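Local coordinates for putative phenazine biosynthesis PhzC/PhzF protein (PDB 4DUN) that probably acts as an isomerase of the PhzF family, whose namesake takes part in the biosynthesis of phenazines, at residues E34-I39 / T48-K53; V82-N85 / N90-K93; S143-I148 / T203-C208; N152-V157 / Q181-D186. One frame throughout, in Å; residues are numbered along the deposited sequence.

Interaction 1: E34-I39 / T48-K53; sequences ELMQKI and TAFVVK
Met36 lays its CB over one face of the Phe50 ring and brings its sulfur to it obliquely, so a single residue supplies a CH-pi contact and a Met-aromatic contact together. The pair joins two members of a beta-alpha-beta unit (strand 20-27, helix 33-43, strand 47-54) and is a worked example of how an aromatic side chain of a strand packs under the crossover helix. The axes of the two short segments approach to 9.4 Å, with 142° between their N-to-C directions, and the ring lies between them. Met36 CB stands almost over its middle, 3.7 Å from the centroid of the Phe50 ring and 12° off the normal. The sulfur follows from the shape of the chain: with CG anti to the carbonyl carbon (chi1 -68°) and the chain extended beyond it, Met36 runs across the face toward the root of Phe50, and SD ends 4.3 Å from the ring centroid. The two side chains therefore run antiparallel, the end of each beside the base of the other.

Ile39, one helical turn on, approaches the same ring at its edge, its CB in the ring plane and CG2 3.7 Å from Phe50 CZ. Thr48 adds a grazing methyl contact to Ile39, while its hydroxyl is bonded to Asn43. Around this buried contact, Phe63 packs on Met36, Cys25 touches Phe50, and Phe254 of the second subunit packs on Ile39. The far end of the ring also meets the helix backbone: Phe50 CZ lies 3.2 Å from Met36 O.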
loop_
_atom_site.group_PDB
_atom_site.type_symbol
_atom_site.label_atom_id
_atom_site.label_comp_id
_atom_site.label_asym_id
_atom_site.label_seq_id
_atom_site.Cartn_x
_atom_site.Cartn_y
_atom_site.Cartn_z
ATOM N N GLU A 34 5.646 18.667 2.117
ATOM C CA GLU A 34 5.825 17.669 3.186
ATOM C C GLU A 34 4.476 17.037 3.584
ATOM O O GLU A 34 4.433 15.844 3.898
ATOM C CB GLU A 34 6.503 18.287 4.407
ATOM C CG GLU A 34 8.012 18.397 4.264
ATOM C CD GLU A 34 8.732 19.075 5.418
ATOM O OE1 GLU A 34 8.058 19.737 6.238
ATOM O OE2 GLU A 34 9.978 18.962 5.486
ATOM N N LEU A 35 3.384 17.825 3.553
ATOM C CA LEU A 35 2.046 17.300 3.841
ATOM C C LEU A 35 1.567 16.413 2.670
ATOM O O LEU A 35 0.958 15.371 2.924
ATOM C CB LEU A 35 1.043 18.414 4.141
ATOM C CG LEU A 35 -0.383 17.964 4.576
ATOM C CD1 LEU A 35 -0.357 16.975 5.748
ATOM C CD2 LEU A 35 -1.248 19.168 4.914
ATOM N N MET A 36 1.868 16.807 1.394
ATOM C CA MET A 36 1.498 15.965 0.249
ATOM C C MET A 36 2.186 14.602 0.389
ATOM O O MET A 36 1.541 13.572 0.180
ATOM C CB MET A 36 1.859 16.625 -1.097
ATOM C CG MET A 36 1.039 17.845 -1.408
ATOM S SD MET A 36 1.574 18.496 -3.008
ATOM C CE MET A 36 0.773 20.119 -2.963
ATOM N N GLN A 37 3.489 14.592 0.790
ATOM C CA GLN A 37 4.224 13.345 0.978
ATOM C C GLN A 37 3.578 12.484 2.070
ATOM O O GLN A 37 3.433 11.269 1.873
ATOM C CB GLN A 37 5.713 13.605 1.325
ATOM C CG GLN A 37 6.535 12.303 1.411
ATOM C CD GLN A 37 6.534 11.557 0.099
ATOM O OE1 GLN A 37 7.256 11.918 -0.823
ATOM N NE2 GLN A 37 5.709 10.512 -0.023
ATOM N N LYS A 38 3.206 13.096 3.224
ATOM C CA LYS A 38 2.571 12.338 4.328
ATOM C C LYS A 38 1.276 11.703 3.870
ATOM O O LYS A 38 1.005 10.538 4.210
ATOM C CB LYS A 38 2.311 13.222 5.566
ATOM C CG LYS A 38 3.576 13.652 6.353
ATOM C CD LYS A 38 4.582 12.521 6.635
ATOM C CE LYS A 38 4.272 11.705 7.863
ATOM N NZ LYS A 38 5.253 10.603 8.041
ATOM N N ILE A 39 0.489 12.457 3.078
ATOM C CA ILE A 39 -0.789 11.975 2.527
ATOM C C ILE A 39 -0.540 10.791 1.592
ATOM O O ILE A 39 -1.247 9.785 1.704
ATOM C CB ILE A 39 -1.611 13.102 1.833
ATOM C CG1 ILE A 39 -2.153 14.086 2.905
ATOM C CG2 ILE A 39 -2.779 12.519 0.952
ATOM C CD1 ILE A 39 -2.532 15.507 2.338
ATOM N N THR A 48 -0.079 9.060 -5.397
ATOM C CA THR A 48 -1.157 10.003 -5.097
ATOM C C THR A 48 -0.854 11.247 -5.915
ATOM O O THR A 48 0.237 11.831 -5.785
ATOM C CB THR A 48 -1.346 10.319 -3.597
ATOM O OG1 THR A 48 -1.714 9.107 -2.946
ATOM C CG2 THR A 48 -2.457 11.366 -3.368
ATOM N N ALA A 49 -1.817 11.645 -6.754
ATOM C CA ALA A 49 -1.773 12.856 -7.573
ATOM C C ALA A 49 -2.429 13.999 -6.798
ATOM O O ALA A 49 -3.443 13.782 -6.120
ATOM C CB ALA A 49 -2.498 12.623 -8.894
ATOM N N PHE A 50 -1.816 15.175 -6.827
ATOM C CA PHE A 50 -2.348 16.360 -6.145
ATOM C C PHE A 50 -2.618 17.400 -7.186
ATOM O O PHE A 50 -1.682 17.807 -7.881
ATOM C CB PHE A 50 -1.360 16.901 -5.089
ATOM C CG PHE A 50 -1.165 15.965 -3.937
ATOM C CD1 PHE A 50 -0.199 14.960 -3.990
ATOM C CD2 PHE A 50 -1.949 16.077 -2.793
ATOM C CE1 PHE A 50 -0.074 14.034 -2.950
ATOM C CE2 PHE A 50 -1.808 15.154 -1.738
ATOM C CZ PHE A 50 -0.879 14.143 -1.832
ATOM N N VAL A 51 -3.880 17.821 -7.314
ATOM C CA VAL A 51 -4.296 18.836 -8.281
ATOM C C VAL A 51 -4.626 20.112 -7.521
ATOM O O VAL A 51 -5.494 20.093 -6.635
ATOM C CB VAL A 51 -5.514 18.374 -9.147
ATOM C CG1 VAL A 51 -6.008 19.497 -10.065
ATOM C CG2 VAL A 51 -5.196 17.105 -9.956
ATOM N N VAL A 52 -3.949 21.217 -7.868
ATOM C CA VAL A 52 -4.248 22.523 -7.290
ATOM C C VAL A 52 -5.056 23.270 -8.315
ATOM O O VAL A 52 -4.554 23.563 -9.409
ATOM C CB VAL A 52 -3.006 23.340 -6.821
ATOM C CG1 VAL A 52 -3.428 24.722 -6.292
ATOM C CG2 VAL A 52 -2.209 22.581 -5.764
ATOM N N LYS A 53 -6.316 23.560 -7.988
ATOM C CA LYS A 53 -7.136 24.317 -8.918
ATOM C C LYS A 53 -7.006 25.786 -8.576
ATOM O O LYS A 53 -7.359 26.191 -7.469
ATOM C CB LYS A 53 -8.604 23.837 -8.989
ATOM C CG LYS A 53 -9.257 23.363 -7.701
ATOM C CD LYS A 53 -10.640 22.802 -7.991
ATOM C CE LYS A 53 -11.485 22.624 -6.758
ATOM N NZ LYS A 53 -12.906 22.335 -7.095
#

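Interaction 2: V82-N85 / N90-K93; sequences VISN and NVKK
Two first torsions set up the contact between Ser84 and Val91. The Ser84 hydroxyl is swung to the far side from its own backbone N (chi1 -159°), which carries OG off the flank of the helix toward the carbonyl of Val91. Val91, for its part, holds CG1 between its backbone N and carbonyl carbon (chi1 67°), and this methyl is the branch that meets the helix.

The polar consequence is a short bond: Ser84 OG donates to Val91 O at 2.7 Å, in the carbonyl plane and on a lone pair. Ser84 takes part with its backbone as well. Its carbonyl oxygen accepts from the amide of Asn90, with Asn90 N 2.8 Å from Ser84 O, an almost straight bond (172°) that again uses a lone pair in plane. One serine therefore grips two successive residues of the loop, by main chain and by side chain. Arg107, on strand 101-108, donates through NH1 to the same hydroxyl, so Ser84 OG gives one bond and receives another. The apolar share is small. Ile83, modelled in two conformers, brings CG2 alongside Val91 CG1 at 4.0 Å in the one described. On the exposed flank, Lys92 NZ curls back to Asn90 O in a weak bond of 3.4 Å.

Residues 83-85 form a wider, pi-type turn. The arrangement is that of a helix-to-strand connection, in which the last turns of helix 73-87, packed against strands of the N-terminal lobe of a diaminopimelate epimerase-like fold, hold the loop that leads into strand 93-98.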
loop_
_atom_site.group_PDB
_atom_site.type_symbol
_atom_site.label_atom_id
_atom_site.label_comp_id
_atom_site.label_asym_id
_atom_site.label_seq_id
_atom_site.Cartn_x
_atom_site.Cartn_y
_atom_site.Cartn_z
ATOM N N VAL A 82 -10.884 12.491 -12.910
ATOM C CA VAL A 82 -11.475 13.183 -11.769
ATOM C C VAL A 82 -11.955 14.597 -12.172
ATOM O O VAL A 82 -13.083 14.957 -11.827
ATOM C CB VAL A 82 -10.501 13.217 -10.563
ATOM C CG1 VAL A 82 -10.995 14.180 -9.475
ATOM C CG2 VAL A 82 -10.316 11.813 -9.988
ATOM N N ILE A 83 -11.114 15.371 -12.892
ATOM C CA ILE A 83 -11.455 16.737 -13.320
ATOM C C ILE A 83 -12.763 16.735 -14.140
ATOM O O ILE A 83 -13.699 17.476 -13.809
ATOM C CB ILE A 83 -10.280 17.409 -14.111
ATOM C CG1 ILE A 83 -9.011 17.619 -13.228
ATOM C CG2 ILE A 83 -10.717 18.723 -14.800
ATOM C CD1 ILE A 83 -9.186 18.534 -11.893
ATOM N N SER A 84 -12.820 15.909 -15.201
ATOM C CA SER A 84 -13.966 15.861 -16.120
ATOM C C SER A 84 -15.208 15.186 -15.539
ATOM O O SER A 84 -16.296 15.452 -16.018
ATOM C CB SER A 84 -13.579 15.194 -17.436
ATOM O OG SER A 84 -14.503 15.583 -18.436
ATOM N N ASN A 85 -15.080 14.342 -14.506
ATOM C CA ASN A 85 -16.265 13.726 -13.923
ATOM C C ASN A 85 -16.803 14.497 -12.718
ATOM O O ASN A 85 -18.004 14.367 -12.420
ATOM C CB ASN A 85 -15.987 12.276 -13.500
ATOM C CG ASN A 85 -16.082 11.307 -14.642
ATOM O OD1 ASN A 85 -17.096 10.614 -14.806
ATOM N ND2 ASN A 85 -15.030 11.242 -15.463
ATOM N N ASN A 90 -17.654 17.225 -17.633
ATOM C CA ASN A 90 -17.650 16.958 -19.084
ATOM C C ASN A 90 -16.715 17.864 -19.883
ATOM O O ASN A 90 -16.812 17.880 -21.112
ATOM C CB ASN A 90 -19.072 16.979 -19.683
ATOM C CG ASN A 90 -19.930 15.844 -19.178
ATOM O OD1 ASN A 90 -19.485 14.695 -19.054
ATOM N ND2 ASN A 90 -21.177 16.141 -18.867
ATOM N N VAL A 91 -15.735 18.528 -19.226
ATOM C CA VAL A 91 -14.713 19.298 -19.959
ATOM C C VAL A 91 -13.954 18.296 -20.869
ATOM O O VAL A 91 -13.702 17.162 -20.436
ATOM C CB VAL A 91 -13.750 20.106 -19.027
ATOM C CG1 VAL A 91 -12.853 19.193 -18.174
ATOM C CG2 VAL A 91 -12.914 21.105 -19.829
ATOM N N LYS A 92 -13.664 18.696 -22.129
ATOM C CA LYS A 92 -12.998 17.820 -23.099
ATOM C C LYS A 92 -11.473 17.926 -23.049
ATOM O O LYS A 92 -10.803 16.911 -23.203
ATOM C CB LYS A 92 -13.500 18.107 -24.532
ATOM C CG LYS A 92 -14.973 17.722 -24.762
ATOM C CD LYS A 92 -15.264 16.245 -24.467
ATOM C CE LYS A 92 -16.651 16.031 -23.909
ATOM N NZ LYS A 92 -16.655 15.007 -22.828
ATOM N N LYS A 93 -10.924 19.138 -22.860
ATOM C CA LYS A 93 -9.471 19.362 -22.829
ATOM C C LYS A 93 -9.011 19.726 -21.425
ATOM O O LYS A 93 -9.500 20.712 -20.856
ATOM C CB LYS A 93 -9.078 20.488 -23.805
ATOM C CG LYS A 93 -9.174 20.127 -25.279
ATOM C CD LYS A 93 -8.368 21.123 -26.111
ATOM C CE LYS A 93 -8.750 21.137 -27.573
ATOM N NZ LYS A 93 -7.914 22.094 -28.350
#

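Interaction 3: S143-I148 / T203-C208; sequences SSRDLI and TGSSHC. With SO4 (sulfate ion), chain B.
Arg145 reaches Ser205 through hydrogen bonds made at the edge of its guanidinium group. NH1 donates to Ser205 OG over 2.8 Å, with the hydroxyl in the guanidinium plane, and Arg145 NH2 adds a weak second bond to the same oxygen at 3.1 Å. A bend at chi3 (68°) turns the end of the arginine toward its partners.

The ionic part lies within residues 143-148. Arg145 grips Asp146 side-on, NE and NH1 both going to OD2: NH1 lies 2.8 Å from Asp146 OD2 on its syn lone pair, whereas NE comes from above the carboxylate plane. Tyr191 OH is hydrogen-bonded to the other oxygen, OD1.

Anion binding completes the set. A sulfate, probably from the crystallisation liquor, receives Ser205 N at 2.8 Å and Ser205 OG at 2.7 Å on its O3, and Gly204 N at 3.0 Å on its O4; Gly73 N is a further donor.

Ser205 OG thus accepts from a cation and donates to an anion. Such a relay would probably polarise the hydroxyl, and the two turn amides, with Gly73 N at the start of helix 73-87, are consistent with a site for a negatively charged group.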
loop_
_atom_site.group_PDB
_atom_site.type_symbol
_atom_site.label_atom_id
_atom_site.label_comp_id
_atom_site.label_asym_id
_atom_site.label_seq_id
_atom_site.Cartn_x
_atom_site.Cartn_y
_atom_site.Cartn_z
ATOM N N SER A 143 16.330 -1.666 -27.956
ATOM C CA SER A 143 16.795 -0.783 -26.901
ATOM C C SER A 143 16.293 0.628 -27.052
ATOM O O SER A 143 16.250 1.170 -28.157
ATOM C CB SER A 143 18.326 -0.781 -26.881
ATOM O OG SER A 143 18.889 0.059 -25.884
ATOM N N SER A 144 15.918 1.239 -25.916
ATOM C CA SER A 144 15.478 2.637 -25.773
ATOM C C SER A 144 15.717 3.013 -24.307
ATOM O O SER A 144 16.717 2.560 -23.745
ATOM C CB SER A 144 14.020 2.803 -26.201
ATOM O OG SER A 144 13.589 4.157 -26.137
ATOM N N ARG A 145 14.825 3.799 -23.671
ATOM C CA ARG A 145 14.934 4.132 -22.236
ATOM C C ARG A 145 14.890 2.788 -21.459
ATOM O O ARG A 145 15.663 2.558 -20.526
ATOM C CB ARG A 145 13.778 5.054 -21.820
ATOM C CG ARG A 145 13.767 5.395 -20.329
ATOM C CD ARG A 145 12.420 5.911 -19.873
ATOM N NE ARG A 145 11.384 4.874 -19.923
ATOM C CZ ARG A 145 10.092 5.104 -19.720
ATOM N NH1 ARG A 145 9.215 4.113 -19.801
ATOM N NH2 ARG A 145 9.668 6.325 -19.419
ATOM N N ASP A 146 14.027 1.886 -21.945
ATOM C CA ASP A 146 13.810 0.539 -21.425
ATOM C C ASP A 146 14.392 -0.517 -22.363
ATOM O O ASP A 146 14.607 -0.259 -23.560
ATOM C CB ASP A 146 12.299 0.284 -21.264
ATOM C CG ASP A 146 11.567 1.336 -20.451
ATOM O OD1 ASP A 146 11.943 1.546 -19.279
ATOM O OD2 ASP A 146 10.642 1.966 -20.998
ATOM N N LEU A 147 14.625 -1.718 -21.817
ATOM C CA LEU A 147 15.075 -2.867 -22.604
ATOM C C LEU A 147 13.833 -3.595 -23.092
ATOM O O LEU A 147 12.904 -3.823 -22.305
ATOM C CB LEU A 147 15.967 -3.803 -21.774
ATOM C CG LEU A 147 16.497 -5.052 -22.476
ATOM C CD1 LEU A 147 17.478 -4.689 -23.604
ATOM C CD2 LEU A 147 17.218 -5.970 -21.465
ATOM N N ILE A 148 13.781 -3.905 -24.392
ATOM C CA ILE A 148 12.603 -4.551 -24.967
ATOM C C ILE A 148 12.978 -5.951 -25.424
ATOM O O ILE A 148 13.850 -6.107 -26.286
ATOM C CB ILE A 148 12.006 -3.699 -26.114
ATOM C CG1 ILE A 148 11.652 -2.274 -25.594
ATOM C CG2 ILE A 148 10.769 -4.395 -26.733
ATOM C CD1 ILE A 148 11.616 -1.224 -26.634
ATOM N N THR A 203 1.590 0.604 -18.212
ATOM C CA THR A 203 2.615 1.600 -18.509
ATOM C C THR A 203 2.299 2.320 -19.818
ATOM O O THR A 203 2.302 1.699 -20.877
ATOM C CB THR A 203 3.998 0.903 -18.600
ATOM O OG1 THR A 203 4.154 -0.040 -17.535
ATOM C CG2 THR A 203 5.179 1.912 -18.623
ATOM N N GLY A 204 2.046 3.618 -19.744
ATOM C CA GLY A 204 1.792 4.375 -20.965
ATOM C C GLY A 204 3.041 4.617 -21.799
ATOM O O GLY A 204 3.025 4.407 -23.012
ATOM N N SER A 205 4.142 5.032 -21.161
ATOM C CA SER A 205 5.373 5.466 -21.861
ATOM C C SER A 205 6.112 4.349 -22.628
ATOM O O SER A 205 6.778 4.657 -23.618
ATOM C CB SER A 205 6.336 6.168 -20.912
ATOM O OG SER A 205 6.706 5.352 -19.815
ATOM N N SER A 206 5.982 3.075 -22.215
ATOM C CA SER A 206 6.549 1.951 -22.983
ATOM C C SER A 206 5.919 1.910 -24.398
ATOM O O SER A 206 6.565 1.480 -25.358
ATOM C CB SER A 206 6.267 0.639 -22.259
ATOM O OG SER A 206 4.864 0.487 -22.084
ATOM N N HIS A 207 4.667 2.407 -24.526
ATOM C CA HIS A 207 3.961 2.401 -25.805
ATOM C C HIS A 207 4.561 3.434 -26.786
ATOM O O HIS A 207 4.329 3.311 -27.988
ATOM C CB HIS A 207 2.435 2.517 -25.615
ATOM C CG HIS A 207 1.887 1.270 -24.975
ATOM N ND1 HIS A 207 1.985 1.064 -23.616
ATOM C CD2 HIS A 207 1.407 0.138 -25.551
ATOM C CE1 HIS A 207 1.514 -0.158 -23.397
ATOM N NE2 HIS A 207 1.127 -0.742 -24.530
ATOM N N CYS A 208 5.448 4.351 -26.311
ATOM C CA CYS A 208 6.230 5.224 -27.210
ATOM C C CYS A 208 7.104 4.383 -28.137
ATOM O O CYS A 208 7.348 4.784 -29.268
ATOM C CB CYS A 208 7.086 6.194 -26.409
ATOM S SG CYS A 208 6.113 7.393 -25.488
HETATM S S SO4 B . 3.494 6.376 -18.056
HETATM O O1 SO4 B . 4.002 7.085 -16.892
HETATM O O2 SO4 B . 3.308 7.284 -19.209
HETATM O O3 SO4 B . 4.460 5.374 -18.389
HETATM O O4 SO4 B . 2.203 5.795 -17.727
#

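Interaction 4: N152-V157 / Q181-D186; sequences NSEQEV and QGSNTD
Ser183 and the carboxylate of Glu154 form the tight part of this contact, and two waters bridge its looser side. Glu154 sends a fully extended side chain across from the first turn of its helix, CG anti to the backbone N (chi1 175°), which carries the carboxylate to Ser183, where its two oxygens take separate donors. Ser183 OG donates to Glu154 OE1 at 2.8 Å, and Ser183 N to Glu154 OE2 at 2.9 Å, the latter nearly straight at 168°. Both donors approach from above the carboxylate plane and not within it. Closeness extends to Gly182, whose CA is 3.4 Å from Glu154 OE2.

The looser side is built on two waters. One donates to Glu154 OE2 at 2.7 Å, accepts from Asn184 N, and is also bonded to Thr185 OG1, so it extends the reach of the carboxylate along the loop. The other accepts from Glu154 N at 2.9 Å and donates to Gln181 O at 2.8 Å; it thereby occupies an amide of the first helical turn, which has no carbonyl of an earlier turn to bond. Next to it Ser153 is the N-cap, its OG accepting from Glu156 N at 3.0 Å. Ser183 and Asn184 are exposed.

In the fold, helix 154-159 follows strand 147-150, and residues 181-186 turn the chain from strand 176-181 into strand 187-193. Gln181 packs on Trp214 and Leu218 of helix 207-218, Thr185 touches strand 222-227, and Asp186 forms a salt bridge with Lys220.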
loop_
_atom_site.group_PDB
_atom_site.type_symbol
_atom_site.label_atom_id
_atom_site.label_comp_id
_atom_site.label_asym_id
_atom_site.label_seq_id
_atom_site.Cartn_x
_atom_site.Cartn_y
_atom_site.Cartn_z
ATOM N N ASN A 152 8.274 -15.173 -28.186
ATOM C CA ASN A 152 7.675 -15.888 -29.312
ATOM C C ASN A 152 6.148 -16.044 -29.259
ATOM O O ASN A 152 5.561 -16.472 -30.254
ATOM C CB ASN A 152 8.337 -17.256 -29.457
ATOM C CG ASN A 152 9.721 -17.160 -30.048
ATOM O OD1 ASN A 152 9.908 -16.705 -31.184
ATOM N ND2 ASN A 152 10.730 -17.573 -29.297
ATOM N N SER A 153 5.500 -15.717 -28.134
ATOM C CA SER A 153 4.032 -15.837 -28.021
ATOM C C SER A 153 3.494 -15.081 -26.816
ATOM O O SER A 153 4.237 -14.791 -25.892
ATOM C CB SER A 153 3.627 -17.307 -27.878
ATOM O OG SER A 153 4.002 -17.830 -26.610
ATOM N N GLU A 154 2.173 -14.865 -26.782
ATOM C CA GLU A 154 1.495 -14.286 -25.634
ATOM C C GLU A 154 1.685 -15.225 -24.425
ATOM O O GLU A 154 1.963 -14.743 -23.325
ATOM C CB GLU A 154 0.008 -14.078 -25.959
ATOM C CG GLU A 154 -0.790 -13.586 -24.768
ATOM C CD GLU A 154 -2.222 -13.220 -25.079
ATOM O OE1 GLU A 154 -3.130 -13.923 -24.590
ATOM O OE2 GLU A 154 -2.442 -12.211 -25.784
ATOM N N GLN A 155 1.632 -16.564 -24.652
ATOM C CA GLN A 155 1.841 -17.552 -23.597
ATOM C C GLN A 155 3.204 -17.345 -22.913
ATOM O O GLN A 155 3.266 -17.392 -21.686
ATOM C CB GLN A 155 1.728 -18.999 -24.127
ATOM C CG GLN A 155 1.556 -20.026 -23.000
ATOM C CD GLN A 155 0.356 -19.718 -22.124
ATOM O OE1 GLN A 155 -0.777 -19.621 -22.601
ATOM N NE2 GLN A 155 0.588 -19.500 -20.833
ATOM N N GLU A 156 4.267 -17.078 -23.691
ATOM C CA GLU A 156 5.605 -16.864 -23.113
ATOM C C GLU A 156 5.639 -15.585 -22.253
ATOM O O GLU A 156 6.260 -15.588 -21.180
ATOM C CB GLU A 156 6.686 -16.817 -24.197
ATOM C CG GLU A 156 7.075 -18.192 -24.707
ATOM C CD GLU A 156 8.314 -18.224 -25.579
ATOM O OE1 GLU A 156 8.866 -17.140 -25.881
ATOM O OE2 GLU A 156 8.754 -19.341 -25.933
ATOM N N VAL A 157 4.888 -14.549 -22.665
ATOM C CA VAL A 157 4.753 -13.290 -21.907
ATOM C C VAL A 157 4.053 -13.606 -20.572
ATOM O O VAL A 157 4.562 -13.227 -19.522
ATOM C CB VAL A 157 4.039 -12.184 -22.734
ATOM C CG1 VAL A 157 3.668 -10.969 -21.869
ATOM C CG2 VAL A 157 4.923 -11.750 -23.906
ATOM N N GLN A 181 3.005 -10.763 -29.985
ATOM C CA GLN A 181 1.701 -10.521 -30.618
ATOM C C GLN A 181 0.600 -11.022 -29.672
ATOM O O GLN A 181 0.818 -11.999 -28.952
ATOM C CB GLN A 181 1.599 -11.253 -31.960
ATOM C CG GLN A 181 2.039 -10.429 -33.141
ATOM C CD GLN A 181 1.756 -11.151 -34.428
ATOM O OE1 GLN A 181 0.629 -11.150 -34.935
ATOM N NE2 GLN A 181 2.776 -11.777 -34.979
ATOM N N GLY A 182 -0.561 -10.376 -29.674
ATOM C CA GLY A 182 -1.649 -10.797 -28.790
ATOM C C GLY A 182 -2.608 -11.808 -29.394
ATOM O O GLY A 182 -2.721 -11.920 -30.621
ATOM N N SER A 183 -3.334 -12.533 -28.514
ATOM C CA SER A 183 -4.365 -13.505 -28.897
ATOM C C SER A 183 -5.677 -12.780 -29.210
ATOM O O SER A 183 -6.325 -13.092 -30.199
ATOM C CB SER A 183 -4.586 -14.513 -27.771
ATOM O OG SER A 183 -5.037 -13.855 -26.594
ATOM N N ASN A 184 -6.071 -11.841 -28.328
ATOM C CA ASN A 184 -7.304 -11.056 -28.376
ATOM C C ASN A 184 -7.004 -9.588 -28.739
ATOM O O ASN A 184 -7.916 -8.818 -29.018
ATOM C CB ASN A 184 -7.993 -11.142 -26.991
ATOM C CG ASN A 184 -9.385 -10.567 -26.943
ATOM O OD1 ASN A 184 -10.338 -11.129 -27.495
ATOM N ND2 ASN A 184 -9.529 -9.425 -26.281
ATOM N N THR A 185 -5.727 -9.213 -28.742
ATOM C CA THR A 185 -5.272 -7.846 -29.040
ATOM C C THR A 185 -4.174 -7.882 -30.094
ATOM O O THR A 185 -3.687 -8.965 -30.421
ATOM C CB THR A 185 -4.761 -7.174 -27.741
ATOM O OG1 THR A 185 -3.651 -7.915 -27.221
ATOM C CG2 THR A 185 -5.853 -7.022 -26.672
ATOM N N ASP A 186 -3.771 -6.715 -30.625
ATOM C CA ASP A 186 -2.701 -6.670 -31.623
ATOM C C ASP A 186 -1.379 -7.102 -31.024
ATOM O O ASP A 186 -0.646 -7.878 -31.649
ATOM C CB ASP A 186 -2.580 -5.271 -32.250
ATOM C CG ASP A 186 -3.786 -4.957 -33.080
ATOM O OD1 ASP A 186 -3.894 -5.510 -34.196
ATOM O OD2 ASP A 186 -4.661 -4.223 -32.589
HETATM O O HOH W 1 -4.420 -10.379 -26.077
HETATM O O HOH W 2 0.827 -14.745 -29.402
#

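In the fold
The four contacts fall into two groups. Interactions 1 and 2 touch directly, Val51 CG1 lying 3.8 Å from Ile83 CD1 in the conformer described, so the strand of one packs on the helix of the other. Interaction 4 is nested inside the loop closed by interaction 3, with centres 18 Å apart. Between the groups, interactions 1 and 3 lie on opposite sides of the chain's centre, about 15 Å apart at their nearest atoms. The side chain of the predicted active-site residue Glu47, next to Thr48 in the chain, is about 11 Å from that of Ser205, and a nickel ion is about 7 Å from the Ser205 side chain. Interactions 2 and 4 are remote from that region.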